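Local coordinates for protein D-galactonate dehydratase family member RspA (Pantoea ananatis, PDB 3T6C) that dehydrates D-gluconate to 2-dehydro-3-deoxy-D-gluconate with low activity in vitro, using one magnesium ion per subunit, at residues Val32-Leu36 with Gln72-Asp76; Asp118-Trp122 with Gly326-Pro330; Leu283-Arg287 with Lys313-Tyr317. One frame throughout, in Å; residues are numbered along the deposited sequence. Where two conformers were deposited one is given.

Interaction 1: residues Val32-Leu36 with Gln72-Asp76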
ATOM      1  N   VAL A  32     -28.611 -40.137  13.911  1.00 11.60           N
ATOM      2  CA  VAL A  32     -27.625 -39.695  12.938  1.00 12.58           C
ATOM      3  C   VAL A  32     -26.672 -40.837  12.798  1.00 18.24           C
ATOM      4  O   VAL A  32     -26.118 -41.319  13.807  1.00 17.10           O
ATOM      5  CB  VAL A  32     -26.839 -38.442  13.414  1.00  9.93           C
ATOM      6  CG1 VAL A  32     -25.678 -38.072  12.408  1.00 11.46           C
ATOM      7  CG2 VAL A  32     -27.821 -37.287  13.638  1.00 12.63           C
ATOM      8  N   LYS A  33     -26.437 -41.273  11.567  1.00 14.49           N
ATOM      9  CA  LYS A  33     -25.412 -42.308  11.396  1.00 21.50           C
ATOM     10  C   LYS A  33     -24.469 -42.110  10.222  1.00 16.94           C
ATOM     11  O   LYS A  33     -24.754 -41.381   9.290  1.00 14.42           O
ATOM     12  CB  LYS A  33     -26.032 -43.665  11.302  1.00 23.01           C
ATOM     13  CG  LYS A  33     -26.706 -43.912  10.019  1.00 19.88           C
ATOM     14  CD  LYS A  33     -27.073 -45.384  10.009  1.00 31.04           C
ATOM     15  CE  LYS A  33     -28.118 -45.649   9.017  1.00 32.52           C
ATOM     16  NZ  LYS A  33     -28.900 -46.895   9.358  1.00 31.49           N
ATOM     17  N   THR A  34     -23.329 -42.778  10.284  0.57 15.16           N
ATOM     18  CA  THR A  34     -22.331 -42.682   9.225  0.57 13.48           C
ATOM     19  C   THR A  34     -22.260 -44.030   8.510  0.57 11.89           C
ATOM     20  O   THR A  34     -22.201 -45.076   9.162  0.57 14.37           O
ATOM     21  CB  THR A  34     -20.942 -42.417   9.787  0.57 15.41           C
ATOM     22  OG1 THR A  34     -20.933 -41.246  10.618  0.57 19.31           O
ATOM     23  CG2 THR A  34     -19.953 -42.246   8.661  0.57 12.88           C
ATOM     24  N   ILE A  35     -22.247 -43.993   7.174  1.00 10.26           N
ATOM     25  CA  ILE A  35     -22.137 -45.162   6.349  1.00 11.04           C
ATOM     26  C   ILE A  35     -20.825 -45.041   5.565  1.00 10.89           C
ATOM     27  O   ILE A  35     -20.568 -44.002   4.892  1.00 12.35           O
ATOM     28  CB  ILE A  35     -23.315 -45.248   5.375  1.00 11.56           C
ATOM     29  CG1 ILE A  35     -24.626 -45.495   6.162  1.00 15.72           C
ATOM     30  CG2 ILE A  35     -23.117 -46.396   4.401  1.00 14.74           C
ATOM     31  CD1 ILE A  35     -25.886 -45.036   5.411  1.00 15.71           C
ATOM     32  N   LEU A  36     -19.998 -46.078   5.671  1.00 12.68           N
ATOM     33  CA  LEU A  36     -18.720 -46.124   4.957  1.00 10.65           C
ATOM     34  C   LEU A  36     -18.890 -47.157   3.848  1.00 11.32           C
ATOM     35  O   LEU A  36     -19.152 -48.351   4.097  1.00 15.11           O
ATOM     36  CB  LEU A  36     -17.575 -46.527   5.874  1.00 12.91           C
ATOM     37  CG  LEU A  36     -17.227 -45.638   7.070  1.00 17.85           C
ATOM     38  CD1 LEU A  36     -15.972 -46.125   7.806  1.00 17.56           C
ATOM     39  CD2 LEU A  36     -17.097 -44.245   6.658  1.00 20.80           C
ATOM     40  N   GLN A  72     -15.424 -40.538  10.615  1.00  9.87           N
ATOM     41  CA  GLN A  72     -16.477 -41.321  11.247  1.00 10.00           C
ATOM     42  C   GLN A  72     -16.549 -41.062  12.745  1.00 10.42           C
ATOM     43  O   GLN A  72     -17.648 -40.910  13.271  1.00 11.90           O
ATOM     44  CB  GLN A  72     -16.264 -42.815  10.959  1.00 12.12           C
ATOM     45  CG  GLN A  72     -17.296 -43.676  11.680  1.00 12.36           C
ATOM     46  CD  GLN A  72     -17.042 -45.117  11.383  1.00 13.05           C
ATOM     47  OE1 GLN A  72     -15.931 -45.610  11.568  1.00 14.32           O
ATOM     48  NE2 GLN A  72     -18.053 -45.797  10.907  1.00 18.81           N
ATOM     49  N   SER A  73     -15.417 -41.014  13.439  0.67 10.93           N
ATOM     50  CA  SER A  73     -15.459 -40.690  14.862  0.67  9.86           C
ATOM     51  C   SER A  73     -16.012 -39.270  15.101  0.67 10.30           C
ATOM     52  O   SER A  73     -16.861 -39.024  15.965  0.67 11.35           O
ATOM     53  CB  SER A  73     -14.045 -40.783  15.449  0.67 12.57           C
ATOM     54  OG  SER A  73     -14.069 -40.558  16.839  0.67 13.28           O
ATOM     55  N   ALA A  74     -15.517 -38.313  14.334  1.00  8.89           N
ATOM     56  CA  ALA A  74     -15.942 -36.907  14.505  1.00  9.93           C
ATOM     57  C   ALA A  74     -17.458 -36.757  14.356  1.00 10.19           C
ATOM     58  O   ALA A  74     -18.098 -35.863  14.963  1.00 10.66           O
ATOM     59  CB  ALA A  74     -15.166 -35.977  13.505  1.00 11.80           C
ATOM     60  N   ILE A  75     -18.072 -37.614  13.537  1.00 10.66           N
ATOM     61  CA  ILE A  75     -19.540 -37.635  13.410  1.00 10.31           C
ATOM     62  C   ILE A  75     -20.180 -38.477  14.539  1.00 11.57           C
ATOM     63  O   ILE A  75     -20.967 -37.946  15.358  1.00 12.68           O
ATOM     64  CB  ILE A  75     -19.963 -38.201  12.057  1.00 10.13           C
ATOM     65  CG1 ILE A  75     -19.422 -37.305  10.908  1.00 10.45           C
ATOM     66  CG2 ILE A  75     -21.507 -38.331  12.021  1.00  9.91           C
ATOM     67  CD1 ILE A  75     -19.418 -38.013   9.537  1.00 12.99           C
ATOM     68  N   ASP A  76     -19.838 -39.766  14.596  1.00  9.48           N
ATOM     69  CA  ASP A  76     -20.558 -40.668  15.503  1.00 11.71           C
ATOM     70  C   ASP A  76     -20.404 -40.349  16.975  1.00 12.67           C
ATOM     71  O   ASP A  76     -21.347 -40.540  17.746  1.00 13.04           O
ATOM     72  CB  ASP A  76     -20.102 -42.107  15.281  1.00 12.02           C
ATOM     73  CG  ASP A  76     -20.609 -42.688  13.947  1.00 16.74           C
ATOM     74  OD1 ASP A  76     -21.451 -42.060  13.265  1.00 19.80           O
ATOM     75  OD2 ASP A  76     -20.176 -43.791  13.572  1.00 20.92           O
TER
HETATM   76  O   HOH W   1     -24.206 -42.581  14.977  1.00 31.10           O
HETATM   77  O   HOH W   2     -23.241 -44.623  12.762  1.00 29.65           O
HETATM   78  O   HOH W   3     -20.784 -45.671  11.712  1.00 38.30           O
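Thr-34 and Asp-76 make the direct polar link between strand 32-36 and helix 72-76, whose axes run nearly antiparallel 8.2 Å apart. In the Thr-34 conformer described, one of two deposited, the hydroxyl lies beside its own backbone N (chi1 -55°), where OG1 donates to Asp-76 OD1 at 2.8 Å. The donor sits above the carboxylate, 47° out of its plane.

Water extends this link to the backbone. Strand 44-51 pairs with Lys-33 and Ile-35, whereas the backbone N and O of Thr-34, between them, each bind a water. One accepts from Thr-34 N and gives a weak bond to Asp-76 OD1. The other donates to Thr-34 O at 3.0 Å and to Asp-76 OD2 at 2.7 Å, while accepting from Gln-72 NE2 at 2.8 Å, so it joins strand backbone, carboxylate and amide.

Van der Waals contacts flank the polar ones. Ile-75 presses CG2 against Thr-34 OG1 at 3.3 Å. The same methyl makes an apolar contact with Val-32 CG1 at 4.2 Å, the side chains of Val-32 and Ile-75 crossing at about a right angle. Toward the other end, the extended side chain of Gln-72 brings its amide against Leu-36, with NE2 3.7 Å from CD1. Val-47 of strand 44-51 and Ala-113 of helix 108-129 continue the packing around Ile-75, within the alpha+beta N-terminal domain of the enolase superfamily.

One direct hydrogen bond, water-mediated links and side-chain packing together join helix and strand, with water binding Thr-34 N and O.

Interaction 2: residues Asp118-Trp122 with Gly326-Pro330; sequences DMALW and GGITP
The indole of Trp-122 receives Ile-328 over one face and Thr-329 at its edge. Ile-328 CG2 stands 3.8 Å from the centroid of the five-membered ring, 16° off the normal, a CH-pi contact, while CB of the same residue comes to 3.6 Å from Trp-122 CD1. At the edge, Trp-122 NE1 donates almost straight to Thr-329 OG1 (3.0 Å), which lies close to the ring plane. Leu-137 and, from a neighbouring subunit, Leu-136 also pack against this tryptophan.

The second flat group, the carboxylate of Asp-118, faces the start of helix 328-340. Its OD1 accepts the Thr-329 hydroxyl at 2.6 Å on the syn lone pair, and its OD2 takes the Thr-329 N-H at 2.8 Å with an angle of 173°. Thr-329 OG1 thus receives from the indole and gives to the acid, which fixes the rotation of its hydroxyl. Gly-327 occupies the N-cap position of helix 328-340 and brings no side chain of its own; the carboxylate from helix 108-129 accepts the N-H of Thr-329 in the first turn and joins the N-terminal domain to a helix of the C-terminal barrel domain. The helix N-terminus would probably favour the ionised form of this buried acid.

Asp-118 reaches Thr-329 by turning CG away from its own backbone N (chi1 -177°). Its CB lies 3.8 Å from Gly-326 O, a carbonyl hydrogen-bonded by Trp-95 of helix 91-100. Beside the polar cluster, Met-119 CG meets Ile-328 CG1 at 4.1 Å, the two side chains crossing at about a right angle, and Ala-360 of helix 355-367 touches both residues.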
ATOM      1  N   ASP A 118     -24.560 -30.917   7.462  1.00 10.15           N
ATOM      2  CA  ASP A 118     -25.146 -29.777   6.760  1.00 11.19           C
ATOM      3  C   ASP A 118     -25.889 -30.180   5.470  1.00 10.12           C
ATOM      4  O   ASP A 118     -27.017 -29.740   5.223  1.00 11.24           O
ATOM      5  CB  ASP A 118     -24.067 -28.739   6.448  1.00 10.17           C
ATOM      6  CG  ASP A 118     -24.635 -27.508   5.778  1.00 10.94           C
ATOM      7  OD1 ASP A 118     -25.286 -26.676   6.497  1.00 12.42           O
ATOM      8  OD2 ASP A 118     -24.425 -27.383   4.544  1.00 12.00           O
ATOM      9  N   MET A 119     -25.252 -31.018   4.650  1.00 10.73           N
ATOM     10  CA  MET A 119     -25.902 -31.460   3.397  1.00  7.08           C
ATOM     11  C   MET A 119     -27.199 -32.211   3.738  1.00  8.87           C
ATOM     12  O   MET A 119     -28.227 -32.047   3.057  1.00 11.26           O
ATOM     13  CB  MET A 119     -24.958 -32.347   2.546  1.00  8.48           C
ATOM     14  CG  MET A 119     -23.802 -31.613   1.966  1.00 11.02           C
ATOM     15  SD  MET A 119     -23.061 -32.711   0.754  1.00 12.39           S
ATOM     16  CE  MET A 119     -21.564 -31.781   0.394  1.00 13.09           C
ATOM     17  N   ALA A 120     -27.158 -33.080   4.765  1.00  8.72           N
ATOM     18  CA  ALA A 120     -28.361 -33.839   5.129  1.00  8.75           C
ATOM     19  C   ALA A 120     -29.458 -32.910   5.608  1.00  9.88           C
ATOM     20  O   ALA A 120     -30.644 -33.157   5.349  1.00 10.76           O
ATOM     21  CB  ALA A 120     -28.036 -34.847   6.202  1.00 11.43           C
ATOM     22  N   LEU A 121     -29.110 -31.836   6.286  1.00 11.18           N
ATOM     23  CA  LEU A 121     -30.159 -30.897   6.702  1.00  7.35           C
ATOM     24  C   LEU A 121     -30.759 -30.133   5.518  1.00  8.28           C
ATOM     25  O   LEU A 121     -31.987 -29.909   5.508  1.00  9.11           O
ATOM     26  CB  LEU A 121     -29.607 -29.887   7.732  1.00  8.01           C
ATOM     27  CG  LEU A 121     -29.198 -30.558   9.027  1.00  8.81           C
ATOM     28  CD1 LEU A 121     -28.513 -29.560   9.962  1.00 12.55           C
ATOM     29  CD2 LEU A 121     -30.406 -31.203   9.756  1.00 11.06           C
ATOM     30  N   TRP A 122     -29.935 -29.765   4.532  1.00  8.76           N
ATOM     31  CA  TRP A 122     -30.475 -29.178   3.325  1.00  9.22           C
ATOM     32  C   TRP A 122     -31.371 -30.175   2.578  1.00  9.40           C
ATOM     33  O   TRP A 122     -32.398 -29.751   2.014  1.00 11.06           O
ATOM     34  CB  TRP A 122     -29.335 -28.695   2.417  1.00 10.22           C
ATOM     35  CG  TRP A 122     -28.915 -27.300   2.766  1.00 10.03           C
ATOM     36  CD1 TRP A 122     -27.763 -26.938   3.425  1.00 10.23           C
ATOM     37  CD2 TRP A 122     -29.655 -26.085   2.556  1.00 12.92           C
ATOM     38  NE1 TRP A 122     -27.729 -25.558   3.607  1.00  9.60           N
ATOM     39  CE2 TRP A 122     -28.866 -25.018   3.075  1.00 11.31           C
ATOM     40  CE3 TRP A 122     -30.911 -25.788   1.972  1.00 14.85           C
ATOM     41  CZ2 TRP A 122     -29.276 -23.684   3.030  1.00 14.81           C
ATOM     42  CZ3 TRP A 122     -31.328 -24.448   1.920  1.00 14.91           C
ATOM     43  CH2 TRP A 122     -30.509 -23.411   2.452  1.00 17.07           C
ATOM     44  N   GLY A 326     -17.052 -27.596   4.748  1.00  8.94           N
ATOM     45  CA  GLY A 326     -18.159 -27.701   5.706  1.00  9.25           C
ATOM     46  C   GLY A 326     -19.542 -27.803   5.108  1.00 11.42           C
ATOM     47  O   GLY A 326     -20.517 -27.672   5.843  1.00 11.09           O
ATOM     48  N   GLY A 327     -19.671 -28.065   3.805  1.00  9.96           N
ATOM     49  CA  GLY A 327     -21.007 -28.314   3.262  1.00 10.55           C
ATOM     50  C   GLY A 327     -21.639 -27.232   2.404  1.00  9.85           C
ATOM     51  O   GLY A 327     -20.971 -26.335   1.899  1.00  9.55           O
ATOM     52  N   ILE A 328     -22.951 -27.393   2.139  1.00  8.48           N
ATOM     53  CA  ILE A 328     -23.665 -26.470   1.247  1.00  7.93           C
ATOM     54  C   ILE A 328     -23.763 -25.064   1.830  1.00 10.20           C
ATOM     55  O   ILE A 328     -23.612 -24.077   1.114  1.00  9.64           O
ATOM     56  CB  ILE A 328     -25.067 -27.005   0.969  1.00  8.43           C
ATOM     57  CG1 ILE A 328     -24.923 -28.188   0.012  1.00  9.91           C
ATOM     58  CG2 ILE A 328     -25.967 -25.897   0.344  1.00 10.57           C
ATOM     59  CD1 ILE A 328     -26.185 -29.040  -0.170  1.00 11.66           C
ATOM     60  N   THR A 329     -23.999 -24.957   3.142  1.00  9.45           N
ATOM     61  CA  THR A 329     -24.113 -23.626   3.787  1.00  9.73           C
ATOM     62  C   THR A 329     -22.879 -22.746   3.502  1.00 10.07           C
ATOM     63  O   THR A 329     -23.003 -21.650   2.935  1.00  9.28           O
ATOM     64  CB  THR A 329     -24.388 -23.778   5.285  1.00  9.33           C
ATOM     65  OG1 THR A 329     -25.723 -24.310   5.450  1.00 11.59           O
ATOM     66  CG2 THR A 329     -24.332 -22.404   6.029  1.00 11.58           C
ATOM     67  N   PRO A 330     -21.688 -23.231   3.837  1.00  9.60           N
ATOM     68  CA  PRO A 330     -20.514 -22.395   3.530  1.00  8.38           C
ATOM     69  C   PRO A 330     -20.186 -22.343   2.041  1.00  9.85           C
ATOM     70  O   PRO A 330     -19.667 -21.316   1.592  1.00  9.46           O
ATOM     71  CB  PRO A 330     -19.402 -23.057   4.327  1.00  9.04           C
ATOM     72  CG  PRO A 330     -19.861 -24.521   4.511  1.00  8.83           C
ATOM     73  CD  PRO A 330     -21.352 -24.379   4.708  1.00  8.58           C
TER

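Interaction 3: residues Leu283-Arg287 with Lys313-Tyr317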
ATOM      1  N   LEU A 283       0.871 -15.770  -5.070  1.00  7.66           N
ATOM      2  CA  LEU A 283      -0.034 -15.468  -6.177  1.00  7.76           C
ATOM      3  C   LEU A 283      -0.061 -13.970  -6.471  1.00  7.03           C
ATOM      4  O   LEU A 283      -0.396 -13.626  -7.612  1.00 10.24           O
ATOM      5  CB  LEU A 283      -1.471 -16.006  -5.927  1.00  8.26           C
ATOM      6  CG  LEU A 283      -1.494 -17.530  -6.026  1.00  9.50           C
ATOM      7  CD1 LEU A 283      -2.858 -18.040  -5.488  1.00 12.68           C
ATOM      8  CD2 LEU A 283      -1.318 -17.980  -7.454  1.00 13.95           C
ATOM      9  N   LYS A 284       0.283 -13.100  -5.507  1.00  8.68           N
ATOM     10  CA  LYS A 284       0.368 -11.664  -5.840  1.00  9.33           C
ATOM     11  C   LYS A 284       1.385 -11.457  -6.958  1.00 13.74           C
ATOM     12  O   LYS A 284       1.121 -10.798  -7.967  1.00 14.99           O
ATOM     13  CB  LYS A 284       0.778 -10.870  -4.625  1.00 13.06           C
ATOM     14  CG  LYS A 284       1.018  -9.399  -5.052  1.00 21.56           C
ATOM     15  CD  LYS A 284       1.156  -8.535  -3.790  1.00 31.14           C
ATOM     16  CE  LYS A 284       1.662  -7.153  -4.125  1.00 36.47           C
ATOM     17  NZ  LYS A 284       2.084  -6.468  -2.878  1.00 45.23           N
ATOM     18  N   MET A 285       2.549 -12.081  -6.846  1.00  9.46           N
ATOM     19  CA  MET A 285       3.530 -11.925  -7.891  1.00  8.01           C
ATOM     20  C   MET A 285       3.062 -12.531  -9.201  1.00 10.10           C
ATOM     21  O   MET A 285       3.208 -11.927 -10.292  1.00  9.43           O
ATOM     22  CB  MET A 285       4.840 -12.574  -7.443  1.00  8.62           C
ATOM     23  CG  MET A 285       5.910 -12.453  -8.514  1.00  8.94           C
ATOM     24  SD  MET A 285       7.476 -13.169  -7.952  1.00  9.51           S
ATOM     25  CE  MET A 285       8.449 -13.073  -9.463  1.00  9.33           C
ATOM     26  N   LEU A 286       2.537 -13.757  -9.133  1.00  9.57           N
ATOM     27  CA  LEU A 286       2.054 -14.399 -10.356  1.00  7.80           C
ATOM     28  C   LEU A 286       1.072 -13.504 -11.122  1.00  7.97           C
ATOM     29  O   LEU A 286       1.157 -13.408 -12.361  1.00  8.17           O
ATOM     30  CB  LEU A 286       1.397 -15.738 -10.030  1.00  6.50           C
ATOM     31  CG  LEU A 286       1.035 -16.580 -11.236  1.00  4.86           C
ATOM     32  CD1 LEU A 286       1.078 -18.089 -10.811  1.00  9.03           C
ATOM     33  CD2 LEU A 286      -0.344 -16.283 -11.825  1.00 11.75           C
ATOM     34  N   ARG A 287       0.129 -12.876 -10.418  1.00  9.19           N
ATOM     35  CA  ARG A 287      -0.938 -12.107 -11.079  1.00  6.57           C
ATOM     36  C   ARG A 287      -0.475 -10.741 -11.567  1.00  8.50           C
ATOM     37  O   ARG A 287      -1.209 -10.076 -12.271  1.00  9.76           O
ATOM     38  CB  ARG A 287      -2.137 -12.005 -10.131  1.00  9.81           C
ATOM     39  CG  ARG A 287      -2.693 -13.379  -9.783  1.00  8.79           C
ATOM     40  CD  ARG A 287      -3.461 -14.003 -10.947  1.00  7.80           C
ATOM     41  NE  ARG A 287      -4.833 -13.522 -10.974  1.00  8.06           N
ATOM     42  CZ  ARG A 287      -5.784 -14.041 -11.746  1.00  5.73           C
ATOM     43  NH1 ARG A 287      -5.485 -14.950 -12.662  1.00  9.10           N
ATOM     44  NH2 ARG A 287      -7.063 -13.673 -11.558  1.00  7.23           N
ATOM     45  N   LYS A 313      -8.452 -10.734  -6.296  1.00  9.79           N
ATOM     46  CA  LYS A 313      -8.548 -11.133  -7.712  1.00  8.26           C
ATOM     47  C   LYS A 313      -7.354 -12.010  -8.112  1.00  6.94           C
ATOM     48  O   LYS A 313      -6.836 -11.910  -9.245  1.00 10.02           O
ATOM     49  CB  LYS A 313      -8.667  -9.912  -8.656  1.00  8.75           C
ATOM     50  CG  LYS A 313      -9.632  -8.815  -8.124  1.00  9.35           C
ATOM     51  CD  LYS A 313     -11.041  -9.313  -7.850  1.00  8.82           C
ATOM     52  CE  LYS A 313     -12.011  -8.156  -7.557  1.00  8.16           C
ATOM     53  NZ  LYS A 313     -11.637  -7.482  -6.229  1.00 10.88           N
ATOM     54  N   LEU A 314      -6.919 -12.854  -7.178  1.00  7.82           N
ATOM     55  CA  LEU A 314      -5.702 -13.659  -7.403  1.00  8.90           C
ATOM     56  C   LEU A 314      -6.017 -14.977  -8.080  1.00  7.54           C
ATOM     57  O   LEU A 314      -5.108 -15.669  -8.520  1.00  9.08           O
ATOM     58  CB  LEU A 314      -4.909 -13.904  -6.073  1.00  7.36           C
ATOM     59  CG  LEU A 314      -4.489 -12.560  -5.457  1.00  9.60           C
ATOM     60  CD1 LEU A 314      -3.720 -12.882  -4.181  1.00 10.92           C
ATOM     61  CD2 LEU A 314      -3.649 -11.688  -6.424  1.00 11.72           C
ATOM     62  N   ILE A 315      -7.316 -15.276  -8.239  1.00  7.24           N
ATOM     63  CA  ILE A 315      -7.761 -16.491  -8.914  1.00  7.16           C
ATOM     64  C   ILE A 315      -8.989 -16.152  -9.731  1.00  9.30           C
ATOM     65  O   ILE A 315      -9.620 -15.103  -9.532  1.00  8.04           O
ATOM     66  CB  ILE A 315      -8.098 -17.654  -7.951  1.00  8.37           C
ATOM     67  CG1 ILE A 315      -9.234 -17.246  -6.993  1.00  7.77           C
ATOM     68  CG2 ILE A 315      -6.865 -18.024  -7.088  1.00  9.56           C
ATOM     69  CD1 ILE A 315      -9.652 -18.404  -6.025  1.00  8.07           C
ATOM     70  N   ASP A 316      -9.229 -16.940 -10.748  1.00  8.33           N
ATOM     71  CA  ASP A 316     -10.457 -16.842 -11.531  1.00  7.23           C
ATOM     72  C   ASP A 316     -11.504 -17.888 -11.250  1.00  8.97           C
ATOM     73  O   ASP A 316     -12.665 -17.718 -11.628  1.00  9.15           O
ATOM     74  CB  ASP A 316     -10.049 -16.877 -12.996  1.00  7.69           C
ATOM     75  CG  ASP A 316      -8.953 -15.875 -13.262  1.00  9.97           C
ATOM     76  OD1 ASP A 316      -7.793 -16.289 -13.500  1.00  9.66           O
ATOM     77  OD2 ASP A 316      -9.288 -14.642 -13.184  1.00  9.77           O
ATOM     78  N   TYR A 317     -11.080 -18.974 -10.577  1.00  7.61           N
ATOM     79  CA  TYR A 317     -11.972 -20.098 -10.247  1.00  8.31           C
ATOM     80  C   TYR A 317     -11.638 -20.591  -8.884  1.00 10.88           C
ATOM     81  O   TYR A 317     -10.475 -20.870  -8.584  1.00  9.90           O
ATOM     82  CB  TYR A 317     -11.777 -21.295 -11.232  1.00  8.25           C
ATOM     83  CG  TYR A 317     -12.159 -20.927 -12.662  1.00  9.25           C
ATOM     84  CD1 TYR A 317     -11.198 -20.418 -13.539  1.00  7.43           C
ATOM     85  CD2 TYR A 317     -13.469 -21.057 -13.115  1.00 10.16           C
ATOM     86  CE1 TYR A 317     -11.550 -20.029 -14.855  1.00  6.98           C
ATOM     87  CE2 TYR A 317     -13.829 -20.674 -14.437  1.00  8.02           C
ATOM     88  CZ  TYR A 317     -12.859 -20.194 -15.271  1.00  8.68           C
ATOM     89  OH  TYR A 317     -13.183 -19.811 -16.553  1.00 10.11           O
TER
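Leu-283, in the first turn of helix 283-289, and Leu-314 bring their CA atoms to 6.1 Å, where Lys-313, at positive phi (62°), closes helix 303-311 with a Schellman motif and leads the chain on toward strand 317-318.

Arg-287 makes all four hydrogen bonds across the contact. Its CG lies 3.9 Å from Leu-314 CD2, and beyond it bends at chi2 (-74°) and chi3 (-84°) turn the guanidinium to the Lys-313 carbonyl and Asp-316. Two nitrogens meet one carbonyl side-on: NE reaches Lys-313 O at 3.1 Å on a lone pair, whereas NH2, at 2.9 Å from the same oxygen, comes from above the carbonyl plane. The end of the group grips Asp-316 in a two-pronged salt bridge, NH1 to OD1 at 2.8 Å and NH2 to OD2 at 2.9 Å. All four bonds lie near the guanidinium plane, but that plane and the carboxylate are turned well apart, so the pair is twisted. Leu-314 O rests over one guanidinium face.

Asp-316 OD1 also accepts from Ile-294 N, which ties the acid to strand 294-296 and probably helps keep it charged. The apolar part pairs Leu-283 CB with Leu-314 CB at 4.0 Å, and Leu-283 CD1 with Ile-315 CG2 farther along. Outside the pair, Lys-313 NZ forms a salt bridge with Glu-281 of a neighbouring subunit.

The segment 313-317 is a helix-to-strand connection of the enolase-type (beta/alpha) barrel, leading into strand 317-318 at the end away from the catalytic face; Arg-287 holds this connection to helix 283-289.

Along the chain interaction 1 closes first, within the N-terminal domain; interaction 2 then spans from helix 108-129 to helix 328-340, and interaction 3 falls entirely between those two ends, within the barrel domain. Interactions 1 and 2 are neighbours, with centres about 15 Å apart, and helix 108-129 links them: its Ile-117 and Ala-113 pack against Val-32 and Ile-75, while Asp-118 and Trp-122 carry interaction 2. Interaction 3 lies across the chain's centre from interaction 1, their centres about 37 Å apart, and its centre is about 28 Å from that of interaction 2. The three contacts thus lie within the N-terminal domain, at its junction with the barrel, and at a distant barrel connection that also meets other subunits.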